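Local coordinates for protein putative HTH-type transcriptional regulator PH0061 (Pyrococcus horikoshii, PDB 2DBB) that probably binds specific DNA sequences as an AsnC-family transcriptional regulator with a helix-turn-helix domain, at residues Leu65-Ala70 with Arg110-Lys115; Leu73-Val78 with Arg104-Val109. All blocks are in the same frame, centred on the assembly; numbering follows the deposited sequence.

Contact 1 (Leu65-Ala70 with Arg110-Lys115); sequences LGYMYA and RLLLPK
Strands 67-76 and 107-114 are the central strands of the ferredoxin-like antiparallel sheet characteristic of the effector (RAM) domain of Lrp/AsnC regulators, and here the start of the first pairs with the end of the second. Met68 and Leu113 exchange N-H...O bonds in both directions, as do Ala70 and Leu111; Leu113 N meets Met68 O at 2.8 Å, nearly along the C=O axis. One further bond, Lys115 N to Gly66 O (2.9 Å), extends the pairing past the strand ends. Glycine suits position 66, since at its phi of 90° any beta carbon would collide with the carbonyl oxygen of Leu65.

On the face bearing Tyr69 and Leu112, Arg110 lies over the Tyr69 ring in a cation-pi contact, CZ 4.3 Å from the ring centroid. The guanidinium is tilted 62° to the ring, so that Arg110 NH1 dips to 3.2 Å from Tyr69 CG. The chain runs extended to CD, which lies over the same ring, and the bend at chi3 (-66°) then brings the guanidinium over it. A salt bridge from NH1 to Glu99 of the second subunit probably helps to hold the group there. Leu112 has CG anti to its backbone N and uses both methyls: CD2 sits over the centre of the Tyr67 ring, 4.0 Å from its centroid, and CD1 touches Tyr67 CB at 3.5 Å.

The other face carries Met68, Ala70, Leu111 and Leu113, with helix 117-129 packing on the two leucines. Small Ala70 suits this crowded place: its CB lies 3.4 Å from Leu113 CD1, closer than two methyl carbons normally come.

Contact 2 (Leu73-Val78 with Arg104-Val109); sequences LIKSKV and RYNIIV
A classic beta bulge opens strand 107-114 of this ferredoxin-like sheet: Asn106 and Ile107 both face Ile74 on strand 67-76. Ile74 N bonds to Ile107 O (2.8 Å), and Ile74 O accepts Ile107 N together with a weaker, bent bond from Asn106 N. From within the bulge the side-chain amide of Asn106 grips Ser76 twice. Asn106 OD1 takes Ser76 N on a lone pair at 2.7 Å, nearly straight. Asn106 ND2 donates, close to the amide plane, to Ser76 OG at 3.1 Å. Asparagine suits the place by offering acceptor and donor on one flat group; chi1 of 56°, the crowded position, swings CG toward strand 67-76, and chi2 of -61° turns OD1 and ND2 to Ser76. An alanine here would probably loosen the end of strand 67-76, since both amide bonds to Ser76 would be lost. Lys75 folds at chi2 so that its CD lies 3.0 Å from Arg104 O, and its NZ makes a weak hydrogen bond to Gly103 O.

The Tyr105 ring is held between Leu73 CB, centred over one face 3.7 Å from the ring centroid, and Arg104 CG on the opposite face; its OH makes a weak hydrogen bond to Tyr105 OH of the second subunit. Ile107 meets Ile74 CB to CB, with Ala82 of helix 79-89 against Ile107. Leu73 and Ile108 run side by side, Leu73 CD2 squeezed to 3.4 Å from Ile108 CD1.

How the contacts relate
From the N terminus the chain passes through the predicted helix-turn-helix (26-45) and strand 53-60 before entering the sheet at strand 67-76. Its beginning belongs to contact 1 and its end to contact 2. The chain then makes helix 79-89 and strand 95-102, outermost within this chain, and on returning along 107-114 closes contact 2 first, across 25 residues, and contact 1 afterwards, across 39. The smaller loop lies wholly within the larger, and both enclose helix 79-89 and strand 95-102, which pairs with the other side of 107-114. The contacts' centres are about 21 Å apart, and both touch the second subunit. Helix 117-129 then leads to strand 134-148, which pairs with the other side of 67-76 and completes the sheet.

Contact 1 (Leu65-Ala70 with Arg110-Lys115)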
loop_
_atom_site.group_PDB
_atom_site.type_symbol
_atom_site.label_atom_id
_atom_site.label_comp_id
_atom_site.label_asym_id
_atom_site.label_seq_id
_atom_site.Cartn_x
_atom_site.Cartn_y
_atom_site.Cartn_z
ATOM N N LEU B 65 -0.499 -4.151 15.531
ATOM C CA LEU B 65 -1.908 -3.796 15.711
ATOM C C LEU B 65 -2.753 -5.046 15.872
ATOM O O LEU B 65 -3.951 -4.953 16.124
ATOM C CB LEU B 65 -2.442 -2.999 14.518
ATOM C CG LEU B 65 -1.992 -1.550 14.331
ATOM C CD1 LEU B 65 -2.656 -0.976 13.079
ATOM C CD2 LEU B 65 -2.363 -0.731 15.563
ATOM N N GLY B 66 -2.136 -6.213 15.704
ATOM C CA GLY B 66 -2.865 -7.458 15.845
ATOM C C GLY B 66 -3.492 -7.955 14.554
ATOM O O GLY B 66 -4.466 -8.709 14.584
ATOM N N TYR B 67 -2.925 -7.548 13.423
ATOM C CA TYR B 67 -3.435 -7.946 12.119
ATOM C C TYR B 67 -2.363 -8.657 11.299
ATOM O O TYR B 67 -1.194 -8.693 11.676
ATOM C CB TYR B 67 -3.892 -6.715 11.322
ATOM C CG TYR B 67 -5.030 -5.927 11.926
ATOM C CD1 TYR B 67 -6.316 -6.465 12.003
ATOM C CD2 TYR B 67 -4.828 -4.629 12.395
ATOM C CE1 TYR B 67 -7.372 -5.727 12.528
ATOM C CE2 TYR B 67 -5.874 -3.882 12.924
ATOM C CZ TYR B 67 -7.143 -4.436 12.987
ATOM O OH TYR B 67 -8.183 -3.695 13.497
ATOM N N MET B 68 -2.792 -9.217 10.170
ATOM C CA MET B 68 -1.907 -9.891 9.234
ATOM C C MET B 68 -2.498 -9.657 7.846
ATOM O O MET B 68 -3.711 -9.496 7.700
ATOM C CB MET B 68 -1.826 -11.400 9.524
ATOM C CG MET B 68 -3.086 -12.204 9.190
ATOM S SD MET B 68 -2.863 -14.028 9.306
ATOM C CE MET B 68 -2.041 -14.346 7.808
ATOM N N TYR B 69 -1.642 -9.608 6.833
ATOM C CA TYR B 69 -2.103 -9.417 5.465
ATOM C C TYR B 69 -2.294 -10.750 4.769
ATOM O O TYR B 69 -1.707 -11.766 5.147
ATOM C CB TYR B 69 -1.087 -8.626 4.632
ATOM C CG TYR B 69 -1.087 -7.133 4.834
ATOM C CD1 TYR B 69 -2.276 -6.406 4.812
ATOM C CD2 TYR B 69 0.113 -6.433 4.988
ATOM C CE1 TYR B 69 -2.274 -5.018 4.933
ATOM C CE2 TYR B 69 0.125 -5.047 5.113
ATOM C CZ TYR B 69 -1.074 -4.344 5.080
ATOM O OH TYR B 69 -1.070 -2.968 5.179
ATOM N N ALA B 70 -3.124 -10.724 3.738
ATOM C CA ALA B 70 -3.375 -11.883 2.904
ATOM C C ALA B 70 -3.505 -11.287 1.516
ATOM O O ALA B 70 -4.097 -10.220 1.347
ATOM C CB ALA B 70 -4.667 -12.582 3.304
ATOM N N ARG B 110 -5.718 -7.280 -1.737
ATOM C CA ARG B 110 -5.041 -7.335 -0.453
ATOM C C ARG B 110 -6.113 -7.230 0.622
ATOM O O ARG B 110 -6.979 -6.358 0.554
ATOM C CB ARG B 110 -4.039 -6.188 -0.275
ATOM C CG ARG B 110 -3.420 -6.171 1.127
ATOM C CD ARG B 110 -2.506 -4.964 1.351
ATOM N NE ARG B 110 -1.310 -5.001 0.517
ATOM C CZ ARG B 110 -0.265 -5.799 0.729
ATOM N NH1 ARG B 110 -0.256 -6.637 1.760
ATOM N NH2 ARG B 110 0.778 -5.762 -0.094
ATOM N N LEU B 111 -6.042 -8.124 1.606
ATOM C CA LEU B 111 -6.973 -8.152 2.723
ATOM C C LEU B 111 -6.231 -7.917 4.036
ATOM O O LEU B 111 -5.090 -8.363 4.204
ATOM C CB LEU B 111 -7.644 -9.523 2.836
ATOM C CG LEU B 111 -8.316 -10.176 1.634
ATOM C CD1 LEU B 111 -8.802 -11.567 2.038
ATOM C CD2 LEU B 111 -9.470 -9.307 1.147
ATOM N N LEU B 112 -6.879 -7.210 4.958
ATOM C CA LEU B 112 -6.322 -6.992 6.289
ATOM C C LEU B 112 -7.147 -7.944 7.143
ATOM O O LEU B 112 -8.366 -7.791 7.236
ATOM C CB LEU B 112 -6.539 -5.554 6.773
ATOM C CG LEU B 112 -5.967 -5.274 8.174
ATOM C CD1 LEU B 112 -4.451 -5.347 8.116
ATOM C CD2 LEU B 112 -6.409 -3.898 8.670
ATOM N N LEU B 113 -6.495 -8.936 7.742
ATOM C CA LEU B 113 -7.192 -9.928 8.556
ATOM C C LEU B 113 -6.721 -9.929 10.001
ATOM O O LEU B 113 -5.661 -9.382 10.322
ATOM C CB LEU B 113 -6.960 -11.335 7.987
ATOM C CG LEU B 113 -7.179 -11.571 6.496
ATOM C CD1 LEU B 113 -6.620 -12.929 6.121
ATOM C CD2 LEU B 113 -8.652 -11.471 6.155
ATOM N N PRO B 114 -7.508 -10.546 10.896
ATOM C CA PRO B 114 -7.141 -10.616 12.310
ATOM C C PRO B 114 -5.955 -11.569 12.379
ATOM O O PRO B 114 -5.903 -12.545 11.629
ATOM C CB PRO B 114 -8.384 -11.212 12.965
ATOM C CG PRO B 114 -9.490 -10.820 12.036
ATOM C CD PRO B 114 -8.881 -11.039 10.690
ATOM N N LYS B 115 -5.006 -11.290 13.264
ATOM C CA LYS B 115 -3.833 -12.142 13.387
ATOM C C LYS B 115 -4.199 -13.558 13.844
ATOM O O LYS B 115 -3.465 -14.511 13.577
ATOM C CB LYS B 115 -2.829 -11.511 14.354
ATOM C CG LYS B 115 -1.436 -12.082 14.214
ATOM C CD LYS B 115 -0.423 -11.344 15.069
ATOM C CE LYS B 115 0.953 -11.976 14.916
ATOM N NZ LYS B 115 1.980 -11.331 15.784
#

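Contact 2 (Leu73-Val78 with Arg104-Val109)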
loop_
_atom_site.group_PDB
_atom_site.type_symbol
_atom_site.label_atom_id
_atom_site.label_comp_id
_atom_site.label_asym_id
_atom_site.label_seq_id
_atom_site.Cartn_x
_atom_site.Cartn_y
_atom_site.Cartn_z
ATOM N N LEU B 73 -4.989 -13.822 -5.200
ATOM C CA LEU B 73 -4.692 -13.782 -6.622
ATOM C C LEU B 73 -5.858 -14.449 -7.344
ATOM O O LEU B 73 -6.177 -15.613 -7.095
ATOM C CB LEU B 73 -3.389 -14.543 -6.884
ATOM C CG LEU B 73 -2.225 -14.125 -5.970
ATOM C CD1 LEU B 73 -1.096 -15.140 -6.081
ATOM C CD2 LEU B 73 -1.745 -12.736 -6.351
ATOM N N ILE B 74 -6.493 -13.710 -8.239
ATOM C CA ILE B 74 -7.647 -14.242 -8.949
ATOM C C ILE B 74 -7.495 -14.290 -10.457
ATOM O O ILE B 74 -7.022 -13.340 -11.074
ATOM C CB ILE B 74 -8.912 -13.402 -8.640
ATOM C CG1 ILE B 74 -9.157 -13.347 -7.132
ATOM C CG2 ILE B 74 -10.114 -13.989 -9.366
ATOM C CD1 ILE B 74 -10.144 -12.244 -6.695
ATOM N N LYS B 75 -7.904 -15.411 -11.042
ATOM C CA LYS B 75 -7.896 -15.569 -12.489
ATOM C C LYS B 75 -9.363 -15.742 -12.893
ATOM O O LYS B 75 -10.002 -16.712 -12.503
ATOM C CB LYS B 75 -7.097 -16.802 -12.915
ATOM C CG LYS B 75 -6.925 -16.901 -14.428
ATOM C CD LYS B 75 -6.240 -15.647 -14.958
ATOM C CE LYS B 75 -6.132 -15.624 -16.479
ATOM N NZ LYS B 75 -5.468 -14.359 -16.943
ATOM N N SER B 76 -9.888 -14.791 -13.661
ATOM C CA SER B 76 -11.278 -14.827 -14.107
ATOM C C SER B 76 -11.521 -15.637 -15.379
ATOM O O SER B 76 -10.616 -15.859 -16.186
ATOM C CB SER B 76 -11.792 -13.405 -14.332
ATOM O OG SER B 76 -11.786 -12.665 -13.126
ATOM N N LYS B 77 -12.763 -16.073 -15.550
ATOM C CA LYS B 77 -13.148 -16.834 -16.726
ATOM C C LYS B 77 -13.509 -15.864 -17.852
ATOM O O LYS B 77 -13.303 -16.174 -19.024
ATOM C CB LYS B 77 -14.348 -17.729 -16.411
ATOM C CG LYS B 77 -14.119 -18.728 -15.290
ATOM C CD LYS B 77 -15.398 -19.512 -15.006
ATOM C CE LYS B 77 -15.240 -20.445 -13.814
ATOM N NZ LYS B 77 -14.154 -21.446 -14.030
ATOM N N VAL B 78 -14.049 -14.698 -17.491
ATOM C CA VAL B 78 -14.439 -13.683 -18.471
ATOM C C VAL B 78 -14.359 -12.272 -17.872
ATOM O O VAL B 78 -14.491 -12.101 -16.662
ATOM C CB VAL B 78 -15.891 -13.909 -18.979
ATOM C CG1 VAL B 78 -16.098 -15.361 -19.369
ATOM C CG2 VAL B 78 -16.888 -13.505 -17.915
ATOM N N ARG B 104 -0.582 -13.981 -15.165
ATOM C CA ARG B 104 -1.228 -15.200 -14.688
ATOM C C ARG B 104 -2.524 -14.961 -13.911
ATOM O O ARG B 104 -3.410 -15.813 -13.908
ATOM C CB ARG B 104 -0.271 -16.038 -13.837
ATOM C CG ARG B 104 -0.923 -17.334 -13.356
ATOM C CD ARG B 104 0.001 -18.256 -12.571
ATOM N NE ARG B 104 0.680 -19.218 -13.433
ATOM C CZ ARG B 104 1.189 -20.370 -13.006
ATOM N NH1 ARG B 104 1.093 -20.705 -11.724
ATOM N NH2 ARG B 104 1.794 -21.187 -13.856
ATOM N N TYR B 105 -2.628 -13.816 -13.244
ATOM C CA TYR B 105 -3.827 -13.477 -12.483
ATOM C C TYR B 105 -4.272 -12.085 -12.916
ATOM O O TYR B 105 -3.453 -11.163 -12.988
ATOM C CB TYR B 105 -3.517 -13.491 -10.986
ATOM C CG TYR B 105 -2.967 -14.813 -10.512
ATOM C CD1 TYR B 105 -3.811 -15.895 -10.272
ATOM C CD2 TYR B 105 -1.593 -14.995 -10.333
ATOM C CE1 TYR B 105 -3.301 -17.124 -9.864
ATOM C CE2 TYR B 105 -1.074 -16.222 -9.930
ATOM C CZ TYR B 105 -1.934 -17.278 -9.700
ATOM O OH TYR B 105 -1.436 -18.497 -9.310
ATOM N N ASN B 106 -5.560 -11.922 -13.209
ATOM C CA ASN B 106 -6.040 -10.619 -13.649
ATOM C C ASN B 106 -6.578 -9.740 -12.524
ATOM O O ASN B 106 -6.792 -8.546 -12.715
ATOM C CB ASN B 106 -7.073 -10.784 -14.773
ATOM C CG ASN B 106 -8.244 -11.662 -14.381
ATOM O OD1 ASN B 106 -8.079 -12.834 -14.058
ATOM N ND2 ASN B 106 -9.439 -11.095 -14.415
ATOM N N ILE B 107 -6.779 -10.316 -11.344
ATOM C CA ILE B 107 -7.256 -9.539 -10.208
ATOM C C ILE B 107 -6.375 -9.848 -9.001
ATOM O O ILE B 107 -6.149 -11.011 -8.656
ATOM C CB ILE B 107 -8.737 -9.858 -9.866
ATOM C CG1 ILE B 107 -9.621 -9.576 -11.085
ATOM C CG2 ILE B 107 -9.209 -8.979 -8.708
ATOM C CD1 ILE B 107 -11.059 -10.042 -10.941
ATOM N N ILE B 108 -5.861 -8.791 -8.384
ATOM C CA ILE B 108 -4.994 -8.900 -7.219
ATOM C C ILE B 108 -5.645 -8.132 -6.085
ATOM O O ILE B 108 -5.907 -6.940 -6.217
ATOM C CB ILE B 108 -3.602 -8.279 -7.479
ATOM C CG1 ILE B 108 -2.968 -8.918 -8.719
ATOM C CG2 ILE B 108 -2.700 -8.500 -6.258
ATOM C CD1 ILE B 108 -2.797 -10.400 -8.603
ATOM N N VAL B 109 -5.878 -8.817 -4.969
ATOM C CA VAL B 109 -6.534 -8.216 -3.820
ATOM C C VAL B 109 -5.739 -8.344 -2.527
ATOM O O VAL B 109 -5.152 -9.379 -2.250
ATOM C CB VAL B 109 -7.908 -8.876 -3.577
ATOM C CG1 VAL B 109 -8.615 -8.204 -2.391
ATOM C CG2 VAL B 109 -8.752 -8.788 -4.838
#